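PDB 7ALK: neurogenic locus protein delta from Drosophila melanogaster, which acts as a ligand for the Notch receptor and is required for the correct separation of neural and epidermal cell lineages. Local coordinates for residues S3-L8 with R159-L164; G16-G21 with N123-Q128; Q128-Q133 with L154-R159. All coordinates share one frame; numbering follows the deposited sequence.

Contact 1 (S3-L8 with R159-L164)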
ATOM      1  N   SER A   3       0.957  -2.067  -4.773  1.00 20.01           N
ATOM      2  CA  SER A   3      -0.319  -1.591  -4.257  1.00 17.35           C
ATOM      3  C   SER A   3      -0.116  -0.218  -3.631  1.00 18.20           C
ATOM      4  O   SER A   3       0.933   0.062  -3.045  1.00 21.63           O
ATOM      5  CB  SER A   3      -0.917  -2.558  -3.226  1.00 19.85           C
ATOM      6  OG  SER A   3      -1.237  -3.804  -3.816  1.00 27.99           O
ATOM      7  N   PHE A   4      -1.130   0.632  -3.767  1.00 15.79           N
ATOM      8  CA  PHE A   4      -1.131   1.966  -3.178  1.00 15.02           C
ATOM      9  C   PHE A   4      -1.909   1.908  -1.871  1.00 17.40           C
ATOM     10  O   PHE A   4      -3.109   1.611  -1.873  1.00 15.90           O
ATOM     11  CB  PHE A   4      -1.749   2.989  -4.134  1.00 17.53           C
ATOM     12  CG  PHE A   4      -1.729   4.409  -3.619  1.00 17.66           C
ATOM     13  CD1 PHE A   4      -2.707   4.867  -2.750  1.00 17.86           C
ATOM     14  CD2 PHE A   4      -0.744   5.290  -4.026  1.00 19.06           C
ATOM     15  CE1 PHE A   4      -2.686   6.169  -2.284  1.00 19.97           C
ATOM     16  CE2 PHE A   4      -0.720   6.594  -3.563  1.00 16.40           C
ATOM     17  CZ  PHE A   4      -1.693   7.032  -2.692  1.00 16.75           C
ATOM     18  N   GLU A   5      -1.231   2.187  -0.761  1.00 18.71           N
ATOM     19  CA  GLU A   5      -1.831   2.139   0.566  1.00 18.08           C
ATOM     20  C   GLU A   5      -2.029   3.551   1.096  1.00 22.76           C
ATOM     21  O   GLU A   5      -1.083   4.347   1.126  1.00 28.01           O
ATOM     22  CB  GLU A   5      -0.960   1.339   1.537  1.00 20.45           C
ATOM     23  CG  GLU A   5      -0.927  -0.155   1.267  1.00 27.36           C
ATOM     24  CD  GLU A   5       0.118  -0.873   2.098  1.00 32.23           C
ATOM     25  OE1 GLU A   5       1.138  -0.243   2.451  1.00 34.27           O
ATOM     26  OE2 GLU A   5      -0.082  -2.068   2.402  1.00 30.62           O
ATOM     27  N   LEU A   6      -3.255   3.857   1.515  1.00 19.61           N
ATOM     28  CA  LEU A   6      -3.577   5.112   2.180  1.00 21.21           C
ATOM     29  C   LEU A   6      -4.074   4.790   3.582  1.00 26.18           C
ATOM     30  O   LEU A   6      -5.124   4.157   3.741  1.00 28.84           O
ATOM     31  CB  LEU A   6      -4.628   5.905   1.402  1.00 21.27           C
ATOM     32  CG  LEU A   6      -5.254   7.090   2.146  1.00 21.91           C
ATOM     33  CD1 LEU A   6      -4.193   8.099   2.551  1.00 23.77           C
ATOM     34  CD2 LEU A   6      -6.325   7.755   1.302  1.00 18.34           C
ATOM     35  N   ARG A   7      -3.321   5.219   4.592  1.00 24.14           N
ATOM     36  CA  ARG A   7      -3.632   4.928   5.989  1.00 25.97           C
ATOM     37  C   ARG A   7      -4.107   6.207   6.667  1.00 24.80           C
ATOM     38  O   ARG A   7      -3.311   7.118   6.912  1.00 28.62           O
ATOM     39  CB  ARG A   7      -2.420   4.345   6.711  1.00 27.70           C
ATOM     40  CG  ARG A   7      -2.635   4.147   8.203  1.00 30.87           C
ATOM     41  CD  ARG A   7      -1.447   3.452   8.848  1.00 33.59           C
ATOM     42  NE  ARG A   7      -0.224   4.236   8.731  1.00 29.87           N
ATOM     43  CZ  ARG A   7       0.979   3.798   9.075  1.00 29.59           C
ATOM     44  NH1 ARG A   7       1.159   2.581   9.562  1.00 37.66           N
ATOM     45  NH2 ARG A   7       2.030   4.601   8.926  1.00 28.45           N
ATOM     46  N   LEU A   8      -5.400   6.270   6.968  1.00 22.40           N
ATOM     47  CA  LEU A   8      -5.937   7.391   7.723  1.00 22.24           C
ATOM     48  C   LEU A   8      -5.541   7.268   9.188  1.00 25.02           C
ATOM     49  O   LEU A   8      -5.570   6.177   9.765  1.00 31.12           O
ATOM     50  CB  LEU A   8      -7.457   7.440   7.588  1.00 22.04           C
ATOM     51  CG  LEU A   8      -8.023   7.212   6.186  1.00 20.41           C
ATOM     52  CD1 LEU A   8      -9.512   6.920   6.255  1.00 18.16           C
ATOM     53  CD2 LEU A   8      -7.751   8.413   5.297  1.00 22.10           C
ATOM     54  N   ARG A 159       1.649   5.637   0.519  1.00 21.89           N
ATOM     55  CA  ARG A 159       2.852   5.105  -0.105  1.00 23.15           C
ATOM     56  C   ARG A 159       2.455   4.069  -1.146  1.00 21.97           C
ATOM     57  O   ARG A 159       1.306   3.624  -1.206  1.00 16.23           O
ATOM     58  CB  ARG A 159       3.795   4.482   0.927  1.00 21.31           C
ATOM     59  CG  ARG A 159       3.310   3.146   1.459  1.00 22.43           C
ATOM     60  CD  ARG A 159       4.298   2.546   2.441  1.00 23.31           C
ATOM     61  NE  ARG A 159       3.876   1.224   2.887  1.00 22.76           N
ATOM     62  CZ  ARG A 159       4.504   0.512   3.812  1.00 25.10           C
ATOM     63  NH1 ARG A 159       5.594   0.963   4.410  1.00 28.99           N
ATOM     64  NH2 ARG A 159       4.027  -0.685   4.142  1.00 26.84           N
ATOM     65  N   VAL A 160       3.431   3.692  -1.970  1.00 24.38           N
ATOM     66  CA  VAL A 160       3.301   2.595  -2.922  1.00 21.70           C
ATOM     67  C   VAL A 160       4.431   1.612  -2.659  1.00 22.96           C
ATOM     68  O   VAL A 160       5.600   2.010  -2.588  1.00 23.24           O
ATOM     69  CB  VAL A 160       3.344   3.082  -4.382  1.00 17.71           C
ATOM     70  CG1 VAL A 160       2.874   1.978  -5.322  1.00 16.93           C
ATOM     71  CG2 VAL A 160       2.507   4.326  -4.557  1.00 20.73           C
ATOM     72  N   THR A 161       4.085   0.336  -2.512  1.00 23.35           N
ATOM     73  CA  THR A 161       5.060  -0.717  -2.278  1.00 22.05           C
ATOM     74  C   THR A 161       4.763  -1.895  -3.192  1.00 20.09           C
ATOM     75  O   THR A 161       3.604  -2.177  -3.508  1.00 18.68           O
ATOM     76  CB  THR A 161       5.056  -1.185  -0.814  1.00 22.14           C
ATOM     77  OG1 THR A 161       3.725  -1.553  -0.431  1.00 22.82           O
ATOM     78  CG2 THR A 161       5.561  -0.081   0.104  1.00 23.14           C
ATOM     79  N   CYS A 162       5.820  -2.580  -3.615  1.00 17.88           N
ATOM     80  CA  CYS A 162       5.671  -3.724  -4.500  1.00 20.62           C
ATOM     81  C   CYS A 162       5.154  -4.937  -3.733  1.00 21.10           C
ATOM     82  O   CYS A 162       5.374  -5.078  -2.526  1.00 19.86           O
ATOM     83  CB  CYS A 162       7.001  -4.067  -5.174  1.00 22.07           C
ATOM     84  SG  CYS A 162       7.744  -2.737  -6.156  1.00 33.24           S
ATOM     85  N   ASP A 163       4.457  -5.815  -4.450  1.00 20.50           N
ATOM     86  CA  ASP A 163       3.980  -7.052  -3.856  1.00 19.80           C
ATOM     87  C   ASP A 163       5.149  -8.004  -3.604  1.00 23.79           C
ATOM     88  O   ASP A 163       6.293  -7.750  -3.995  1.00 24.49           O
ATOM     89  CB  ASP A 163       2.940  -7.716  -4.758  1.00 19.64           C
ATOM     90  CG  ASP A 163       1.594  -7.017  -4.712  1.00 20.95           C
ATOM     91  OD1 ASP A 163       1.452  -6.044  -3.943  1.00 22.24           O
ATOM     92  OD2 ASP A 163       0.679  -7.442  -5.447  1.00 17.78           O
ATOM     93  N   LEU A 164       4.847  -9.115  -2.937  1.00 22.29           N
ATOM     94  CA  LEU A 164       5.872 -10.105  -2.641  1.00 20.50           C
ATOM     95  C   LEU A 164       6.412 -10.712  -3.930  1.00 23.45           C
ATOM     96  O   LEU A 164       5.666 -10.948  -4.885  1.00 25.70           O
ATOM     97  CB  LEU A 164       5.307 -11.200  -1.736  1.00 23.48           C
ATOM     98  CG  LEU A 164       6.303 -12.237  -1.211  1.00 24.06           C
ATOM     99  CD1 LEU A 164       7.297 -11.597  -0.253  1.00 16.09           C
ATOM    100  CD2 LEU A 164       5.572 -13.390  -0.539  1.00 28.10           C
TER
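Ser-3, Phe-4 and Glu-5 pair antiparallel with Thr-161, Val-160 and Arg-159. Ser-3 with Thr-161 and Glu-5 with Arg-159 are the hydrogen-bonded pairs, and Phe-4 with Val-160 is the non-hydrogen-bonded pair between them, its CA atoms 4.5 Å apart. Four backbone hydrogen bonds join the strands; the one from Glu-5 N to Arg-159 O is 2.9 Å long. Phe-4 and Val-160 share one side of the sheet. Their side chains cross at about a right angle, and Phe-4 CD2 meets Val-160 CG2 at 3.4 Å. Arg-159 O lies over one face of the Phe-4 ring, toward the rim. On the other side, Glu-5 and Arg-159 run side by side and point the same way. Their salt bridge has Arg-159 NE 3.1 Å from Glu-5 OE1. A weak second bond comes from Arg-159 NH2 to the same oxygen. Carboxylate and guanidinium planes are 12° apart, nearly coplanar, and OE1 sits at the guanidinium edge, near its plane. Thr-161 CG2 sits over one guanidinium face, and Trp-142 touches both Glu-5 and Arg-159. An alanine in place of Arg-159 would probably leave Glu-5 OE1 without its charged mate and Thr-161 CG2 without the flat group beneath it. After Thr-161 the strand ends, and Cys-162 forms a disulfide with Cys-171. The arrangement is an antiparallel strand pair, joining strands 3-12 and 153-161 as neighbours in one sheet of the C2-like beta sandwich.

Contact 2 (G16-G21 with N123-Q128); sequences GRDNEG and NKLLIQ
Asp-18 and Asn-19 bring a type I beta turn, Asp-18 to Gly-21, against strand 124-128. This places a loop of the C2-like domain on an outermost strand of its four-stranded sheet. The strand carries a classic beta bulge here, with Ile-127 and Gln-128 both facing Ala-110. Within the turn, Gly-21 N bonds to Asp-18 O at 3.1 Å. The loop and the strand are not paired as a sheet, and their touching parts run 73° apart. The polar groups that meet across the contact do so without hydrogen bonds. Asn-19 N faces Ile-127 O at a poor angle. Asp-18 OD1 and Leu-126 O are both acceptors, and their closeness is doubtful at this resolution. The rest are van der Waals contacts, mostly of polar atoms with carbon. Asp-18 and Leu-125 cross at about a right angle, with OD2 of Asp-18 3.5 Å from both CB and CD1 of Leu-125. Asn-19 and Leu-126 instead lie side by side and point the same way; ND2 of Asn-19 is 3.9 Å from Leu-126 CD2. CG2 of Ile-127 is anti to its backbone N and touches Arg-17 O. Ile-127, a buried residue, also touches Phe-11, Cys-39 and Thr-152. CB of Asn-19 rests on two successive carbonyls, 3.2 Å from both Leu-126 O and Ile-127 O.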
ATOM      1  N   GLY A  16     -18.232  19.432  15.681  1.00 33.35           N
ATOM      2  CA  GLY A  16     -19.294  18.751  14.967  1.00 32.25           C
ATOM      3  C   GLY A  16     -19.946  19.626  13.918  1.00 29.06           C
ATOM      4  O   GLY A  16     -21.175  19.713  13.852  1.00 29.21           O
ATOM      5  N   ARG A  17     -19.135  20.275  13.089  1.00 38.42           N
ATOM      6  CA  ARG A  17     -19.618  21.263  12.136  1.00 38.71           C
ATOM      7  C   ARG A  17     -19.454  20.760  10.703  1.00 35.38           C
ATOM      8  O   ARG A  17     -19.010  19.637  10.453  1.00 26.54           O
ATOM      9  CB  ARG A  17     -18.902  22.600  12.346  1.00 39.09           C
ATOM     10  CG  ARG A  17     -19.240  23.249  13.676  1.00 42.53           C
ATOM     11  CD  ARG A  17     -18.646  24.641  13.809  1.00 44.17           C
ATOM     12  NE  ARG A  17     -18.933  25.214  15.119  1.00 39.85           N
ATOM     13  CZ  ARG A  17     -20.060  25.839  15.433  1.00 51.26           C
ATOM     14  NH1 ARG A  17     -21.033  25.994  14.551  1.00 57.50           N
ATOM     15  NH2 ARG A  17     -20.215  26.318  16.664  1.00 53.61           N
ATOM     16  N   ASP A  18     -19.820  21.621   9.759  1.00 43.94           N
ATOM     17  CA  ASP A  18     -19.995  21.267   8.358  1.00 42.04           C
ATOM     18  C   ASP A  18     -19.007  22.045   7.496  1.00 40.06           C
ATOM     19  O   ASP A  18     -18.363  22.995   7.945  1.00 45.75           O
ATOM     20  CB  ASP A  18     -21.442  21.548   7.919  1.00 40.76           C
ATOM     21  CG  ASP A  18     -21.813  20.879   6.609  1.00 45.10           C
ATOM     22  OD1 ASP A  18     -20.920  20.658   5.766  1.00 44.42           O
ATOM     23  OD2 ASP A  18     -23.012  20.576   6.423  1.00 43.84           O
ATOM     24  N   ASN A  19     -18.893  21.616   6.234  1.00 35.03           N
ATOM     25  CA  ASN A  19     -18.080  22.343   5.264  1.00 41.46           C
ATOM     26  C   ASN A  19     -18.576  23.769   5.076  1.00 46.18           C
ATOM     27  O   ASN A  19     -17.778  24.678   4.819  1.00 49.77           O
ATOM     28  CB  ASN A  19     -18.084  21.603   3.925  1.00 41.56           C
ATOM     29  CG  ASN A  19     -16.861  21.905   3.083  1.00 43.45           C
ATOM     30  OD1 ASN A  19     -16.137  22.868   3.340  1.00 49.50           O
ATOM     31  ND2 ASN A  19     -16.625  21.082   2.068  1.00 37.19           N
ATOM     32  N   GLU A  20     -19.883  23.985   5.200  1.00 49.38           N
ATOM     33  CA  GLU A  20     -20.483  25.302   5.055  1.00 46.96           C
ATOM     34  C   GLU A  20     -20.573  26.063   6.372  1.00 46.00           C
ATOM     35  O   GLU A  20     -21.074  27.192   6.384  1.00 55.67           O
ATOM     36  CB  GLU A  20     -21.876  25.177   4.431  1.00 48.47           C
ATOM     37  CG  GLU A  20     -22.831  24.296   5.222  1.00 47.85           C
ATOM     38  CD  GLU A  20     -24.144  24.069   4.502  1.00 51.69           C
ATOM     39  OE1 GLU A  20     -24.404  24.773   3.504  1.00 54.80           O
ATOM     40  OE2 GLU A  20     -24.917  23.186   4.932  1.00 53.58           O
ATOM     41  N   GLY A  21     -20.107  25.477   7.478  1.00 44.61           N
ATOM     42  CA  GLY A  21     -20.075  26.130   8.770  1.00 45.63           C
ATOM     43  C   GLY A  21     -21.124  25.628   9.743  1.00 43.87           C
ATOM     44  O   GLY A  21     -20.890  25.654  10.958  1.00 46.15           O
ATOM     45  N   ASN A 123     -29.597  11.080   6.268  1.00 17.60           N
ATOM     46  CA  ASN A 123     -29.205  12.457   6.002  1.00 16.35           C
ATOM     47  C   ASN A 123     -27.688  12.538   5.952  1.00 14.75           C
ATOM     48  O   ASN A 123     -27.010  12.125   6.898  1.00 15.97           O
ATOM     49  CB  ASN A 123     -29.752  13.406   7.072  1.00 18.22           C
ATOM     50  CG  ASN A 123     -29.496  14.864   6.744  1.00 17.03           C
ATOM     51  OD1 ASN A 123     -29.680  15.298   5.608  1.00 13.32           O
ATOM     52  ND2 ASN A 123     -29.068  15.629   7.741  1.00 15.94           N
ATOM     53  N   LYS A 124     -27.159  13.073   4.854  1.00 21.62           N
ATOM     54  CA  LYS A 124     -25.721  13.150   4.639  1.00 22.08           C
ATOM     55  C   LYS A 124     -25.308  14.585   4.344  1.00 20.22           C
ATOM     56  O   LYS A 124     -26.018  15.318   3.649  1.00 17.32           O
ATOM     57  CB  LYS A 124     -25.284  12.225   3.494  1.00 19.89           C
ATOM     58  CG  LYS A 124     -25.935  12.545   2.162  1.00 23.95           C
ATOM     59  CD  LYS A 124     -25.405  11.661   1.049  1.00 24.85           C
ATOM     60  CE  LYS A 124     -25.953  12.109  -0.296  1.00 29.52           C
ATOM     61  NZ  LYS A 124     -25.589  11.167  -1.383  1.00 29.19           N
ATOM     62  N   LEU A 125     -24.156  14.979   4.886  1.00 22.28           N
ATOM     63  CA  LEU A 125     -23.583  16.301   4.661  1.00 25.32           C
ATOM     64  C   LEU A 125     -22.078  16.159   4.489  1.00 30.18           C
ATOM     65  O   LEU A 125     -21.418  15.514   5.309  1.00 30.77           O
ATOM     66  CB  LEU A 125     -23.893  17.255   5.822  1.00 25.84           C
ATOM     67  CG  LEU A 125     -25.358  17.509   6.184  1.00 26.49           C
ATOM     68  CD1 LEU A 125     -25.456  18.317   7.468  1.00 27.98           C
ATOM     69  CD2 LEU A 125     -26.076  18.222   5.049  1.00 30.36           C
ATOM     70  N   LEU A 126     -21.542  16.761   3.428  1.00 27.13           N
ATOM     71  CA  LEU A 126     -20.108  16.712   3.170  1.00 23.20           C
ATOM     72  C   LEU A 126     -19.364  17.588   4.170  1.00 23.19           C
ATOM     73  O   LEU A 126     -19.606  18.796   4.243  1.00 25.60           O
ATOM     74  CB  LEU A 126     -19.815  17.165   1.742  1.00 28.82           C
ATOM     75  CG  LEU A 126     -18.348  17.448   1.400  1.00 27.33           C
ATOM     76  CD1 LEU A 126     -17.528  16.166   1.402  1.00 19.30           C
ATOM     77  CD2 LEU A 126     -18.235  18.162   0.062  1.00 25.01           C
ATOM     78  N   ILE A 127     -18.455  16.985   4.931  1.00 23.87           N
ATOM     79  CA  ILE A 127     -17.698  17.721   5.942  1.00 28.03           C
ATOM     80  C   ILE A 127     -16.453  18.368   5.349  1.00 29.49           C
ATOM     81  O   ILE A 127     -16.222  19.568   5.520  1.00 26.91           O
ATOM     82  CB  ILE A 127     -17.333  16.792   7.119  1.00 22.06           C
ATOM     83  CG1 ILE A 127     -18.514  15.900   7.497  1.00 21.93           C
ATOM     84  CG2 ILE A 127     -16.893  17.608   8.319  1.00 21.78           C
ATOM     85  CD1 ILE A 127     -18.161  14.849   8.522  1.00 21.17           C
ATOM     86  N   GLN A 128     -15.626  17.591   4.652  1.00 23.31           N
ATOM     87  CA  GLN A 128     -14.381  18.107   4.106  1.00 22.21           C
ATOM     88  C   GLN A 128     -14.003  17.307   2.869  1.00 21.34           C
ATOM     89  O   GLN A 128     -14.311  16.118   2.762  1.00 26.49           O
ATOM     90  CB  GLN A 128     -13.246  18.047   5.137  1.00 22.70           C
ATOM     91  CG  GLN A 128     -11.963  18.731   4.691  1.00 20.79           C
ATOM     92  CD  GLN A 128     -10.834  18.574   5.688  1.00 25.63           C
ATOM     93  OE1 GLN A 128     -11.058  18.222   6.845  1.00 25.94           O
ATOM     94  NE2 GLN A 128      -9.612  18.832   5.240  1.00 33.99           N
TER

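Contact 3 (Q128-Q133 with L154-R159)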
ATOM      1  N   GLN A 128     -15.626  17.591   4.652  1.00 23.31           N
ATOM      2  CA  GLN A 128     -14.381  18.107   4.106  1.00 22.21           C
ATOM      3  C   GLN A 128     -14.003  17.307   2.869  1.00 21.34           C
ATOM      4  O   GLN A 128     -14.311  16.118   2.762  1.00 26.49           O
ATOM      5  CB  GLN A 128     -13.246  18.047   5.137  1.00 22.70           C
ATOM      6  CG  GLN A 128     -11.963  18.731   4.691  1.00 20.79           C
ATOM      7  CD  GLN A 128     -10.834  18.574   5.688  1.00 25.63           C
ATOM      8  OE1 GLN A 128     -11.058  18.222   6.845  1.00 25.94           O
ATOM      9  NE2 GLN A 128      -9.612  18.832   5.240  1.00 33.99           N
ATOM     10  N   ARG A 129     -13.327  17.976   1.936  1.00 21.58           N
ATOM     11  CA  ARG A 129     -12.826  17.356   0.717  1.00 22.82           C
ATOM     12  C   ARG A 129     -11.388  17.798   0.490  1.00 21.10           C
ATOM     13  O   ARG A 129     -11.079  18.989   0.597  1.00 23.20           O
ATOM     14  CB  ARG A 129     -13.689  17.731  -0.492  1.00 22.15           C
ATOM     15  CG  ARG A 129     -13.190  17.163  -1.809  1.00 25.35           C
ATOM     16  CD  ARG A 129     -13.879  17.832  -2.981  1.00 30.17           C
ATOM     17  NE  ARG A 129     -15.330  17.775  -2.854  1.00 30.26           N
ATOM     18  CZ  ARG A 129     -16.106  16.940  -3.529  1.00 32.34           C
ATOM     19  NH1 ARG A 129     -15.604  16.086  -4.406  1.00 39.46           N
ATOM     20  NH2 ARG A 129     -17.419  16.960  -3.316  1.00 28.96           N
ATOM     21  N   LEU A 130     -10.514  16.843   0.178  1.00 20.73           N
ATOM     22  CA  LEU A 130      -9.115  17.133  -0.096  1.00 23.95           C
ATOM     23  C   LEU A 130      -8.682  16.421  -1.370  1.00 22.67           C
ATOM     24  O   LEU A 130      -9.146  15.317  -1.672  1.00 21.00           O
ATOM     25  CB  LEU A 130      -8.211  16.724   1.079  1.00 22.01           C
ATOM     26  CG  LEU A 130      -8.136  15.252   1.493  1.00 23.33           C
ATOM     27  CD1 LEU A 130      -6.991  14.529   0.798  1.00 23.24           C
ATOM     28  CD2 LEU A 130      -8.002  15.141   3.001  1.00 32.90           C
ATOM     29  N   LEU A 131      -7.789  17.068  -2.115  1.00 22.78           N
ATOM     30  CA  LEU A 131      -7.246  16.535  -3.358  1.00 20.71           C
ATOM     31  C   LEU A 131      -5.730  16.474  -3.253  1.00 21.18           C
ATOM     32  O   LEU A 131      -5.088  17.466  -2.892  1.00 20.54           O
ATOM     33  CB  LEU A 131      -7.654  17.392  -4.563  1.00 25.52           C
ATOM     34  CG  LEU A 131      -9.035  17.202  -5.202  1.00 29.21           C
ATOM     35  CD1 LEU A 131     -10.167  17.565  -4.249  1.00 28.04           C
ATOM     36  CD2 LEU A 131      -9.140  18.002  -6.493  1.00 24.40           C
ATOM     37  N   VAL A 132      -5.160  15.313  -3.570  1.00 26.18           N
ATOM     38  CA  VAL A 132      -3.716  15.101  -3.549  1.00 26.05           C
ATOM     39  C   VAL A 132      -3.315  14.541  -4.908  1.00 25.89           C
ATOM     40  O   VAL A 132      -3.673  13.406  -5.246  1.00 25.79           O
ATOM     41  CB  VAL A 132      -3.279  14.158  -2.420  1.00 26.24           C
ATOM     42  CG1 VAL A 132      -1.763  14.060  -2.369  1.00 30.62           C
ATOM     43  CG2 VAL A 132      -3.828  14.636  -1.088  1.00 27.44           C
ATOM     44  N   GLN A 133      -2.569  15.329  -5.681  1.00 25.74           N
ATOM     45  CA  GLN A 133      -2.168  14.954  -7.038  1.00 30.63           C
ATOM     46  C   GLN A 133      -0.691  15.306  -7.192  1.00 27.22           C
ATOM     47  O   GLN A 133      -0.344  16.481  -7.347  1.00 26.54           O
ATOM     48  CB  GLN A 133      -3.030  15.672  -8.072  1.00 26.71           C
ATOM     49  CG  GLN A 133      -2.589  15.485  -9.511  1.00 31.48           C
ATOM     50  CD  GLN A 133      -3.688  15.812 -10.508  1.00 39.05           C
ATOM     51  OE1 GLN A 133      -4.848  15.449 -10.315  1.00 41.97           O
ATOM     52  NE2 GLN A 133      -3.324  16.503 -11.584  1.00 39.84           N
ATOM     53  N   LEU A 154      -7.662  16.407   8.709  1.00 35.21           N
ATOM     54  CA  LEU A 154      -7.499  14.985   8.432  1.00 29.70           C
ATOM     55  C   LEU A 154      -6.022  14.686   8.224  1.00 28.91           C
ATOM     56  O   LEU A 154      -5.373  15.304   7.374  1.00 31.87           O
ATOM     57  CB  LEU A 154      -8.310  14.565   7.204  1.00 28.07           C
ATOM     58  CG  LEU A 154      -8.133  13.111   6.762  1.00 25.73           C
ATOM     59  CD1 LEU A 154      -8.430  12.161   7.911  1.00 28.49           C
ATOM     60  CD2 LEU A 154      -9.025  12.806   5.576  1.00 21.81           C
ATOM     61  N   GLU A 155      -5.499  13.736   8.994  1.00 26.45           N
ATOM     62  CA  GLU A 155      -4.106  13.323   8.912  1.00 31.25           C
ATOM     63  C   GLU A 155      -4.028  11.910   8.347  1.00 31.02           C
ATOM     64  O   GLU A 155      -4.818  11.038   8.721  1.00 29.33           O
ATOM     65  CB  GLU A 155      -3.437  13.384  10.288  1.00 28.83           C
ATOM     66  CG  GLU A 155      -1.923  13.286  10.255  1.00 32.86           C
ATOM     67  CD  GLU A 155      -1.295  13.515  11.616  1.00 39.02           C
ATOM     68  OE1 GLU A 155      -2.013  13.973  12.532  1.00 39.25           O
ATOM     69  OE2 GLU A 155      -0.087  13.235  11.770  1.00 34.27           O
ATOM     70  N   TYR A 156      -3.071  11.685   7.447  1.00 30.19           N
ATOM     71  CA  TYR A 156      -3.000  10.426   6.721  1.00 26.05           C
ATOM     72  C   TYR A 156      -1.570  10.169   6.269  1.00 27.35           C
ATOM     73  O   TYR A 156      -0.749  11.086   6.179  1.00 29.20           O
ATOM     74  CB  TYR A 156      -3.934  10.428   5.504  1.00 23.38           C
ATOM     75  CG  TYR A 156      -3.680  11.581   4.558  1.00 31.46           C
ATOM     76  CD1 TYR A 156      -4.219  12.838   4.800  1.00 33.25           C
ATOM     77  CD2 TYR A 156      -2.886  11.416   3.429  1.00 30.98           C
ATOM     78  CE1 TYR A 156      -3.983  13.895   3.943  1.00 34.02           C
ATOM     79  CE2 TYR A 156      -2.644  12.468   2.566  1.00 30.28           C
ATOM     80  CZ  TYR A 156      -3.195  13.705   2.828  1.00 32.60           C
ATOM     81  OH  TYR A 156      -2.957  14.756   1.974  1.00 41.69           O
ATOM     82  N   ASP A 157      -1.286   8.900   5.984  1.00 26.68           N
ATOM     83  CA  ASP A 157      -0.044   8.474   5.358  1.00 27.52           C
ATOM     84  C   ASP A 157      -0.365   7.742   4.061  1.00 26.87           C
ATOM     85  O   ASP A 157      -1.403   7.084   3.945  1.00 28.56           O
ATOM     86  CB  ASP A 157       0.775   7.552   6.276  1.00 27.96           C
ATOM     87  CG  ASP A 157       0.990   8.138   7.657  1.00 30.28           C
ATOM     88  OD1 ASP A 157       0.905   9.374   7.805  1.00 33.28           O
ATOM     89  OD2 ASP A 157       1.248   7.357   8.597  1.00 29.26           O
ATOM     90  N   PHE A 158       0.532   7.858   3.084  1.00 27.76           N
ATOM     91  CA  PHE A 158       0.326   7.209   1.796  1.00 27.41           C
ATOM     92  C   PHE A 158       1.667   6.763   1.233  1.00 26.54           C
ATOM     93  O   PHE A 158       2.691   7.421   1.436  1.00 24.71           O
ATOM     94  CB  PHE A 158      -0.386   8.133   0.798  1.00 23.70           C
ATOM     95  CG  PHE A 158       0.363   9.405   0.502  1.00 25.95           C
ATOM     96  CD1 PHE A 158       0.258  10.501   1.341  1.00 30.26           C
ATOM     97  CD2 PHE A 158       1.165   9.504  -0.625  1.00 21.30           C
ATOM     98  CE1 PHE A 158       0.944  11.671   1.066  1.00 31.31           C
ATOM     99  CE2 PHE A 158       1.852  10.670  -0.905  1.00 22.03           C
ATOM    100  CZ  PHE A 158       1.741  11.754  -0.059  1.00 24.46           C
ATOM    101  N   ARG A 159       1.649   5.637   0.519  1.00 21.89           N
ATOM    102  CA  ARG A 159       2.852   5.105  -0.105  1.00 23.15           C
ATOM    103  C   ARG A 159       2.455   4.069  -1.146  1.00 21.97           C
ATOM    104  O   ARG A 159       1.306   3.624  -1.206  1.00 16.23           O
ATOM    105  CB  ARG A 159       3.795   4.482   0.927  1.00 21.31           C
ATOM    106  CG  ARG A 159       3.310   3.146   1.459  1.00 22.43           C
ATOM    107  CD  ARG A 159       4.298   2.546   2.441  1.00 23.31           C
ATOM    108  NE  ARG A 159       3.876   1.224   2.887  1.00 22.76           N
ATOM    109  CZ  ARG A 159       4.504   0.512   3.812  1.00 25.10           C
ATOM    110  NH1 ARG A 159       5.594   0.963   4.410  1.00 28.99           N
ATOM    111  NH2 ARG A 159       4.027  -0.685   4.142  1.00 26.84           N
TER
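Leu-130 and Val-132 face Leu-154 and Tyr-156 across the core of the C2-like beta sandwich. The two strands belong to different sheets. Their axes come within 10.3 Å and run at 34° to each other, so the side chains alone bridge the layer. Leu-130 is the bump from strand 128-133. Its CD2 packs on Leu-154 CD2 at 3.6 Å and, more loosely, near Tyr-156 CE1 at 4.3 Å. Leu-130 and Leu-154 cross at about a right angle and meet methyl to methyl. Tyr-156 is the bump from the opposing strand. Its phenol end fits beside Leu-130 and Val-132 of the other sheet, with OH 4.2 Å from Leu-130 CD1. Val-132 and Tyr-156 slide past each other in opposite directions. The same two residues also touch an N-acetylglucosamine of an attached glycan. Further packing comes from both sheets: Phe-11 and Val-108 touch Leu-154, Leu-6 touches Tyr-156, and Phe-104 touches Val-132. Gln-128 OE1 is hydrogen-bonded to Thr-152 OG1. Val-132 CG2 meets the end of the tyrosine, 3.2 Å from Tyr-156 OH and 4.1 Å from Tyr-156 CZ.

How the contacts relate
From the N terminus, the chain opens contact 1 with strand 3-12 and closes it only at 159-164, on strand 153-161 and just past its end. The other two contacts nest inside that long loop. Contact 2 starts in the loop before strand 40-48 and closes at 123-128. Contact 3 then runs from 128-133 to 154-159, in series with contact 2, and the two share Gln-128 on strand 124-135. Contacts 1 and 3 share Arg-159 on strand 153-161 and touch through the Arg-7 to Asp-157 salt bridge. Contact 1 pairs strands within one sheet, contact 3 packs that sheet on the other, and contact 2 lays a loop against strand 124-135 of the second sheet.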